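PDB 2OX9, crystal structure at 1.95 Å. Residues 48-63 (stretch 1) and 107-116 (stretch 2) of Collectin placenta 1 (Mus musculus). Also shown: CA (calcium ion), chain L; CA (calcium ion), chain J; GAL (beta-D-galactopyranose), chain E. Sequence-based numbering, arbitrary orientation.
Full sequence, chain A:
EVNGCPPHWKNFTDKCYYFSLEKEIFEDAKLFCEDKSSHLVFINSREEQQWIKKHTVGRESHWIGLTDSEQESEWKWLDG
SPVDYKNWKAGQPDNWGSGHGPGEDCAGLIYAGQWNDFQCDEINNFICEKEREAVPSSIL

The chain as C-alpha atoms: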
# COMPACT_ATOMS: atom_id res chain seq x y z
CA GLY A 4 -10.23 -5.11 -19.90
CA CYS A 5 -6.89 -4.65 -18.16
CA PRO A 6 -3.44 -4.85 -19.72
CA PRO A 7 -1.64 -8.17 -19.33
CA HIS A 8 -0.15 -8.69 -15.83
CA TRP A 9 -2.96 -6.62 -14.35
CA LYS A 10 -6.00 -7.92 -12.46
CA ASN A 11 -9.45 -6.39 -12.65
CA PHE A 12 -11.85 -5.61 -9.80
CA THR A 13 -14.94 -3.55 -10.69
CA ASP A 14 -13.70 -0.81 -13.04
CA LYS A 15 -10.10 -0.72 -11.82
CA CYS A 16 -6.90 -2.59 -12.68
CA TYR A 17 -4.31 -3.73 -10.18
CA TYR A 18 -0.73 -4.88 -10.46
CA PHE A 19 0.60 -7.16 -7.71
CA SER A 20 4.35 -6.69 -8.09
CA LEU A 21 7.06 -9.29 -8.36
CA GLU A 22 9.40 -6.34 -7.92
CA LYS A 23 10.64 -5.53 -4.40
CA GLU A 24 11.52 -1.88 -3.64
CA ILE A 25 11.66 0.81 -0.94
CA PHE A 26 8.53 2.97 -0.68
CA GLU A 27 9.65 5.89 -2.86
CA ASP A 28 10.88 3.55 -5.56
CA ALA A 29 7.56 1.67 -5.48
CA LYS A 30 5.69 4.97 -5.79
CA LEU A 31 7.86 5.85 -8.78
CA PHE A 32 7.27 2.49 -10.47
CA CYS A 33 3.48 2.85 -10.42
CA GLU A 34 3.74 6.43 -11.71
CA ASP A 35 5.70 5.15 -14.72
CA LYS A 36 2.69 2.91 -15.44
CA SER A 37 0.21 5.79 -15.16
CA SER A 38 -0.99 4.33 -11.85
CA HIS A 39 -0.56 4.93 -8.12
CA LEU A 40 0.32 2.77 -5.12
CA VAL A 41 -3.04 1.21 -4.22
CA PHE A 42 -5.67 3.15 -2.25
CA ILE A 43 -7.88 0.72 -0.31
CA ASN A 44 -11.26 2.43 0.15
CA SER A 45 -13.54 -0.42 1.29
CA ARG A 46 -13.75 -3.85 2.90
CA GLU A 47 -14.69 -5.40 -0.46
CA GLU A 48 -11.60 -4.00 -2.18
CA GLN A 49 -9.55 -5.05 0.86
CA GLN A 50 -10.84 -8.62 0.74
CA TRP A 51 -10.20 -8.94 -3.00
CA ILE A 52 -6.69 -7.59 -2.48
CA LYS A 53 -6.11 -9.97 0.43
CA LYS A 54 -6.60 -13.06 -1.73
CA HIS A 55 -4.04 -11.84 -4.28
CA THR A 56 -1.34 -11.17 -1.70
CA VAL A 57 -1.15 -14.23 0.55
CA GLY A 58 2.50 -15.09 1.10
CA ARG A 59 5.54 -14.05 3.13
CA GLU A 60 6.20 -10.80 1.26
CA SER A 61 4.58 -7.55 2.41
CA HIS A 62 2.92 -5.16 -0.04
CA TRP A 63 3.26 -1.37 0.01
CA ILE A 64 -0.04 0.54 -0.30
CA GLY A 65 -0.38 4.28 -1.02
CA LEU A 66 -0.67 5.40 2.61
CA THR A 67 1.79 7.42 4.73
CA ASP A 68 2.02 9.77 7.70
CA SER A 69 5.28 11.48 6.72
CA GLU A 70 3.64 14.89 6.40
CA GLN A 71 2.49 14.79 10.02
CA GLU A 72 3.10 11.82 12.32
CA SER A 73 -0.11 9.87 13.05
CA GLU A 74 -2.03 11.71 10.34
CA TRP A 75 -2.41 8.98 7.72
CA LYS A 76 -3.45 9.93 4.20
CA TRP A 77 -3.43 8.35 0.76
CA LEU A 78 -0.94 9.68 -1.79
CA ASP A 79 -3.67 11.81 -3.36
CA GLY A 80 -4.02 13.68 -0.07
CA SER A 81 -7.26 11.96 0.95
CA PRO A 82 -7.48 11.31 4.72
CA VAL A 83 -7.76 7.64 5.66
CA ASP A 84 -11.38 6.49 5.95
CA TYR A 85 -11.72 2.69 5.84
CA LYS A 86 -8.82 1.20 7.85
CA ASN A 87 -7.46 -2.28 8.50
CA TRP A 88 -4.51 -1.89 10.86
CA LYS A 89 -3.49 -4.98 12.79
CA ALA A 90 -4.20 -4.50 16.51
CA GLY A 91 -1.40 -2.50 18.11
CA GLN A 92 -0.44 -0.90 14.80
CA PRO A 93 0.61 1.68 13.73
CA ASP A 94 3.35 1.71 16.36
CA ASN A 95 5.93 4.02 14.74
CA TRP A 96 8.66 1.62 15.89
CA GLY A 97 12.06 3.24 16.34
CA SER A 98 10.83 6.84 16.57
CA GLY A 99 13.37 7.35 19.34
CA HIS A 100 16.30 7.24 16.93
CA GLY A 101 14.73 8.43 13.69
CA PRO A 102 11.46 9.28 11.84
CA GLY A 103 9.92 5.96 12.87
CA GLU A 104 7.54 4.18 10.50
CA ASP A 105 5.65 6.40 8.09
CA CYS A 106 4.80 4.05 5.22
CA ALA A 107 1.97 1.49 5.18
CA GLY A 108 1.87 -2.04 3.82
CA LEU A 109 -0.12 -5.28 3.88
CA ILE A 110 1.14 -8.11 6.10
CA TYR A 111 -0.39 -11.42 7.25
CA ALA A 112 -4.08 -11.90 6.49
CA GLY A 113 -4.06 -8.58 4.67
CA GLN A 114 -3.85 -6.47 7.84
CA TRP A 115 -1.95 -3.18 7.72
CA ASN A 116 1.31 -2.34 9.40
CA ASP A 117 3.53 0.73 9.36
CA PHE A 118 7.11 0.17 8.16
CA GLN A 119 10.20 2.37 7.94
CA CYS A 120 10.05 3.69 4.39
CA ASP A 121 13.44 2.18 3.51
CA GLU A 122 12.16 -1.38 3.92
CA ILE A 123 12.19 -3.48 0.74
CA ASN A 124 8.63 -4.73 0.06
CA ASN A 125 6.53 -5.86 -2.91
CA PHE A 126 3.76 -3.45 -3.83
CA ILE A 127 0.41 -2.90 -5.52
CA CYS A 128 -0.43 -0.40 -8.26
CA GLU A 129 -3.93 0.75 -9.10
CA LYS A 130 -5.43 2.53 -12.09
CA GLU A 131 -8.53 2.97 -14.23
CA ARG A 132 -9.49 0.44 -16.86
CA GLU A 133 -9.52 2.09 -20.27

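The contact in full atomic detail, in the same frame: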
# COMPACT_ATOMS: atom_id res chain seq x y z
N GLU A 48 -12.85 -4.14 -1.43
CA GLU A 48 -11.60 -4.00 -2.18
C GLU A 48 -10.47 -4.63 -1.36
O GLU A 48 -9.56 -5.25 -1.91
CB GLU A 48 -11.29 -2.51 -2.44
CG GLU A 48 -10.07 -2.29 -3.33
CD GLU A 48 -9.78 -0.83 -3.62
OE1 GLU A 48 -9.05 -0.55 -4.59
OE2 GLU A 48 -10.26 0.05 -2.87
N GLN A 49 -10.55 -4.49 -0.04
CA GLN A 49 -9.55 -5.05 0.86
C GLN A 49 -9.53 -6.57 0.79
O GLN A 49 -8.46 -7.18 0.75
CB GLN A 49 -9.86 -4.63 2.31
CG GLN A 49 -9.03 -5.35 3.37
CD GLN A 49 -7.54 -5.09 3.23
OE1 GLN A 49 -7.11 -3.94 3.08
NE2 GLN A 49 -6.75 -6.15 3.29
N GLN A 50 -10.71 -7.17 0.80
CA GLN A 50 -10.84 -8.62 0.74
C GLN A 50 -10.31 -9.17 -0.58
O GLN A 50 -9.61 -10.20 -0.59
CB GLN A 50 -12.30 -9.02 0.89
CG GLN A 50 -12.64 -9.74 2.20
CD GLN A 50 -11.78 -10.98 2.44
OE1 GLN A 50 -11.69 -11.87 1.59
NE2 GLN A 50 -11.14 -11.03 3.60
N TRP A 51 -10.65 -8.51 -1.67
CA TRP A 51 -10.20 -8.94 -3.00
C TRP A 51 -8.68 -8.83 -3.07
O TRP A 51 -8.01 -9.69 -3.64
CB TRP A 51 -10.83 -8.04 -4.07
CG TRP A 51 -10.52 -8.47 -5.47
CD1 TRP A 51 -11.13 -9.46 -6.18
CD2 TRP A 51 -9.51 -7.93 -6.32
NE1 TRP A 51 -10.55 -9.58 -7.43
CE2 TRP A 51 -9.55 -8.65 -7.54
CE3 TRP A 51 -8.56 -6.91 -6.17
CZ2 TRP A 51 -8.68 -8.39 -8.59
CZ3 TRP A 51 -7.69 -6.65 -7.23
CH2 TRP A 51 -7.76 -7.38 -8.42
N ILE A 52 -8.13 -7.77 -2.48
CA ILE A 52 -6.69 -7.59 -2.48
C ILE A 52 -6.01 -8.65 -1.63
O ILE A 52 -4.96 -9.19 -2.00
CB ILE A 52 -6.30 -6.18 -1.96
CG1 ILE A 52 -6.58 -5.14 -3.04
CG2 ILE A 52 -4.81 -6.15 -1.58
CD1 ILE A 52 -6.30 -3.71 -2.60
N LYS A 53 -6.64 -8.97 -0.50
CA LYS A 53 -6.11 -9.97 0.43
C LYS A 53 -5.84 -11.32 -0.25
O LYS A 53 -4.81 -11.94 -0.03
CB LYS A 53 -7.09 -10.17 1.59
CG LYS A 53 -6.67 -11.26 2.57
CD LYS A 53 -7.83 -11.69 3.43
CE LYS A 53 -7.47 -12.93 4.24
NZ LYS A 53 -8.58 -13.33 5.14
N LYS A 54 -6.77 -11.76 -1.08
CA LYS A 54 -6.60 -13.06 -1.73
C LYS A 54 -5.52 -13.09 -2.81
O LYS A 54 -5.07 -14.17 -3.21
CB LYS A 54 -7.94 -13.54 -2.26
CG LYS A 54 -8.87 -14.02 -1.14
CD LYS A 54 -10.32 -13.90 -1.53
CE LYS A 54 -11.24 -14.25 -0.37
NZ LYS A 54 -12.64 -13.81 -0.65
N HIS A 55 -5.09 -11.92 -3.27
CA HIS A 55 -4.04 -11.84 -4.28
C HIS A 55 -2.67 -11.57 -3.66
O HIS A 55 -1.67 -11.45 -4.39
CB HIS A 55 -4.33 -10.72 -5.27
CG HIS A 55 -5.33 -11.09 -6.31
ND1 HIS A 55 -6.68 -10.87 -6.16
CD2 HIS A 55 -5.19 -11.70 -7.51
CE1 HIS A 55 -7.33 -11.32 -7.21
NE2 HIS A 55 -6.44 -11.83 -8.05
N THR A 56 -2.61 -11.46 -2.34
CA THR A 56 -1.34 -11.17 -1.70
C THR A 56 -0.95 -12.12 -0.57
O THR A 56 -0.08 -11.79 0.23
CB THR A 56 -1.30 -9.71 -1.15
OG1 THR A 56 -2.43 -9.45 -0.32
CG2 THR A 56 -1.28 -8.72 -2.29
N VAL A 57 -1.56 -13.30 -0.50
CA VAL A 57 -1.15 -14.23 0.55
C VAL A 57 0.29 -14.64 0.24
O VAL A 57 0.67 -14.82 -0.91
CB VAL A 57 -2.10 -15.47 0.64
CG1 VAL A 57 -2.90 -15.62 -0.63
CG2 VAL A 57 -1.31 -16.73 0.93
N GLY A 58 1.10 -14.74 1.28
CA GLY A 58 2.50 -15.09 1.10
C GLY A 58 3.35 -14.34 2.10
O GLY A 58 2.86 -13.45 2.80
N ARG A 59 4.64 -14.68 2.17
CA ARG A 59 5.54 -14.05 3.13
C ARG A 59 5.87 -12.59 2.84
O ARG A 59 6.15 -11.83 3.76
CB ARG A 59 6.84 -14.85 3.24
CG ARG A 59 7.40 -15.26 1.90
CD ARG A 59 8.67 -16.08 2.06
NE ARG A 59 8.96 -16.87 0.86
CZ ARG A 59 10.13 -17.45 0.61
NH1 ARG A 59 11.13 -17.33 1.47
NH2 ARG A 59 10.30 -18.15 -0.51
N GLU A 60 5.87 -12.19 1.58
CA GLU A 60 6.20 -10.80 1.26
C GLU A 60 5.10 -9.83 1.68
O GLU A 60 3.92 -10.18 1.71
CB GLU A 60 6.50 -10.64 -0.23
CG GLU A 60 5.50 -11.29 -1.17
CD GLU A 60 5.76 -12.77 -1.38
OE1 GLU A 60 6.84 -13.11 -1.92
OE2 GLU A 60 4.90 -13.59 -1.00
N SER A 61 5.51 -8.61 2.02
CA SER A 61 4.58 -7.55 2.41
C SER A 61 4.36 -6.68 1.17
O SER A 61 5.22 -6.63 0.30
CB SER A 61 5.17 -6.70 3.53
OG SER A 61 5.57 -7.51 4.62
N HIS A 62 3.23 -6.00 1.11
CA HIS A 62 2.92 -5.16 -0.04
C HIS A 62 2.64 -3.71 0.31
O HIS A 62 1.71 -3.42 1.05
CB HIS A 62 1.71 -5.69 -0.80
CG HIS A 62 1.97 -6.94 -1.58
ND1 HIS A 62 1.99 -8.19 -1.00
CD2 HIS A 62 2.23 -7.13 -2.89
CE1 HIS A 62 2.26 -9.10 -1.92
NE2 HIS A 62 2.41 -8.48 -3.08
N TRP A 63 3.45 -2.80 -0.23
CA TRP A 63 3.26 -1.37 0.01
C TRP A 63 1.90 -0.93 -0.54
O TRP A 63 1.47 -1.40 -1.59
CB TRP A 63 4.32 -0.57 -0.75
CG TRP A 63 5.72 -0.61 -0.22
CD1 TRP A 63 6.85 -0.85 -0.94
CD2 TRP A 63 6.15 -0.25 1.11
NE1 TRP A 63 7.97 -0.66 -0.15
CE2 TRP A 63 7.57 -0.29 1.11
CE3 TRP A 63 5.49 0.10 2.29
CZ2 TRP A 63 8.34 0.00 2.24
CZ3 TRP A 63 6.25 0.40 3.42
CH2 TRP A 63 7.66 0.35 3.39
N ALA A 107 2.83 2.63 4.90
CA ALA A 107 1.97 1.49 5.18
C ALA A 107 2.07 0.36 4.17
O ALA A 107 2.34 0.59 2.99
CB ALA A 107 0.51 1.95 5.28
N GLY A 108 1.82 -0.85 4.66
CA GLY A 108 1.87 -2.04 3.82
C GLY A 108 1.03 -3.17 4.38
O GLY A 108 0.68 -3.19 5.57
N LEU A 109 0.69 -4.13 3.51
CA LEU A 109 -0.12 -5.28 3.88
C LEU A 109 0.75 -6.44 4.39
O LEU A 109 1.72 -6.83 3.73
CB LEU A 109 -0.93 -5.75 2.66
CG LEU A 109 -1.77 -4.68 1.94
CD1 LEU A 109 -2.48 -5.27 0.74
CD2 LEU A 109 -2.77 -4.11 2.90
N ILE A 110 0.40 -6.98 5.55
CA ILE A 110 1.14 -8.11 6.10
C ILE A 110 0.22 -9.34 6.17
O ILE A 110 -0.67 -9.50 5.33
CB ILE A 110 1.71 -7.79 7.50
CG1 ILE A 110 0.62 -7.21 8.40
CG2 ILE A 110 2.88 -6.81 7.36
CD1 ILE A 110 1.08 -6.96 9.82
N TYR A 111 0.42 -10.21 7.15
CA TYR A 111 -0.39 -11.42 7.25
C TYR A 111 -1.89 -11.15 7.25
O TYR A 111 -2.37 -10.20 7.87
CB TYR A 111 -0.02 -12.23 8.49
CG TYR A 111 -0.72 -13.58 8.54
CD1 TYR A 111 -0.46 -14.55 7.56
CD2 TYR A 111 -1.66 -13.87 9.53
CE1 TYR A 111 -1.13 -15.78 7.58
CE2 TYR A 111 -2.33 -15.08 9.55
CZ TYR A 111 -2.06 -16.04 8.58
OH TYR A 111 -2.72 -17.25 8.61
N ALA A 112 -2.63 -12.01 6.55
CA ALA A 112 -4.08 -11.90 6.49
C ALA A 112 -4.56 -10.58 5.91
O ALA A 112 -5.74 -10.23 6.03
CB ALA A 112 -4.66 -12.09 7.91
N GLY A 113 -3.67 -9.84 5.26
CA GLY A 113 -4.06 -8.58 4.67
C GLY A 113 -4.08 -7.38 5.62
O GLY A 113 -4.33 -6.26 5.18
N GLN A 114 -3.83 -7.60 6.90
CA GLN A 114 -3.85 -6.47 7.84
C GLN A 114 -2.76 -5.46 7.52
O GLN A 114 -1.78 -5.78 6.86
CB GLN A 114 -3.69 -6.95 9.28
CG GLN A 114 -4.61 -8.08 9.68
CD GLN A 114 -4.61 -8.32 11.17
OE1 GLN A 114 -5.43 -7.76 11.90
NE2 GLN A 114 -3.68 -9.14 11.64
N TRP A 115 -2.93 -4.23 8.00
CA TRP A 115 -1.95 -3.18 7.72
C TRP A 115 -0.95 -2.99 8.85
O TRP A 115 -1.25 -3.20 10.03
CB TRP A 115 -2.63 -1.84 7.45
CG TRP A 115 -3.71 -1.87 6.38
CD1 TRP A 115 -4.06 -2.92 5.59
CD2 TRP A 115 -4.56 -0.78 6.02
NE1 TRP A 115 -5.08 -2.56 4.75
CE2 TRP A 115 -5.41 -1.25 4.99
CE3 TRP A 115 -4.70 0.54 6.45
CZ2 TRP A 115 -6.39 -0.45 4.40
CZ3 TRP A 115 -5.67 1.35 5.86
CH2 TRP A 115 -6.50 0.85 4.84
N ASN A 116 0.25 -2.60 8.46
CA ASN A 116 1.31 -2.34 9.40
C ASN A 116 2.14 -1.18 8.87
O ASN A 116 2.25 -0.99 7.66
CB ASN A 116 2.21 -3.55 9.55
CG ASN A 116 3.48 -3.23 10.29
OD1 ASN A 116 3.44 -2.68 11.39
ND2 ASN A 116 4.62 -3.58 9.70
CA CA L . -8.95 1.95 -4.63
CA CA J . 4.73 -1.05 12.62
C1 GAL E . 7.48 -5.74 13.10
C2 GAL E . 6.86 -4.71 12.16
C3 GAL E . 7.23 -3.29 12.60
C4 GAL E . 6.91 -3.08 14.09
C5 GAL E . 7.52 -4.20 14.94
C6 GAL E . 7.11 -4.10 16.40
O2 GAL E . 7.32 -4.93 10.84
O3 GAL E . 6.49 -2.36 11.83
O4 GAL E . 5.50 -3.04 14.27
O5 GAL E . 7.07 -5.49 14.45
O6 GAL E . 7.93 -4.93 17.21
O HOH W 1 -7.61 -8.39 5.15
O HOH W 2 -1.81 -9.37 2.41
O HOH W 3 0.44 -11.52 3.58
O HOH W 4 1.12 -8.98 1.84
O HOH W 5 -10.90 2.21 -5.70
O HOH W 6 -8.71 4.26 -5.12

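Residues 107-116 of Collectin placenta 1 pack against the helix, loop and strand of residues 48-63, burying 551 Å² in all. Ala107 directs its CB away from stretch 1 and makes contact through its backbone: its O lies 3.3 Å from CE3 of Trp63, at the edge of the indole and near the ring plane. Gly108 pairs with Trp63 in an antiparallel, non-hydrogen-bonded bridge, the two CA atoms 4.1 Å apart; an ideal CB on Gly108 would sit tightly, 3.2 Å from His62 O. Leu109 is the centre of the contact and loses the most area. Its backbone closes both hydrogen bonds of the antiparallel pair with His62, Leu109 N to His62 O at 2.8 Å and His62 N to Leu109 O at 3.1 Å, while Ser61 CA approaches Leu109 O at 3.2 Å in a CA-H...O contact. On the sheet face it shares with His62, the Leu109 side chain reaches the helix, where its CD1 meets Ile52 CG2 at 3.4 Å. Beyond the strand, Ile110 touches Ser61 (CG2 to OG, 3.9 Å), and its O accepts from water 2, 3.1 Å away, which also bonds Thr56 OG1 at 2.8 Å. Ala112 O receives water 1 at 2.8 Å; the same water accepts from Gln49 NE2 at 3.0 Å, linking turn to helix. Gly113, at phi/psi 83/-4, has backbone angles that call for glycine, and a CB would also clash with Gln49 NE2 at 3.0 Å. Its O takes a weak hydrogen bond from that NE2 (3.1 Å). Gln49 OE1 accepts from Trp115 NE1 at 3.0 Å, at the indole edge, so one amide engages both the turn and the returning strand. Asn116 leaves stretch 1 alone: its OD1 binds calcium (chain J CA) at 2.4 Å and its ND2 donates to galactose O3 at 3.1 Å.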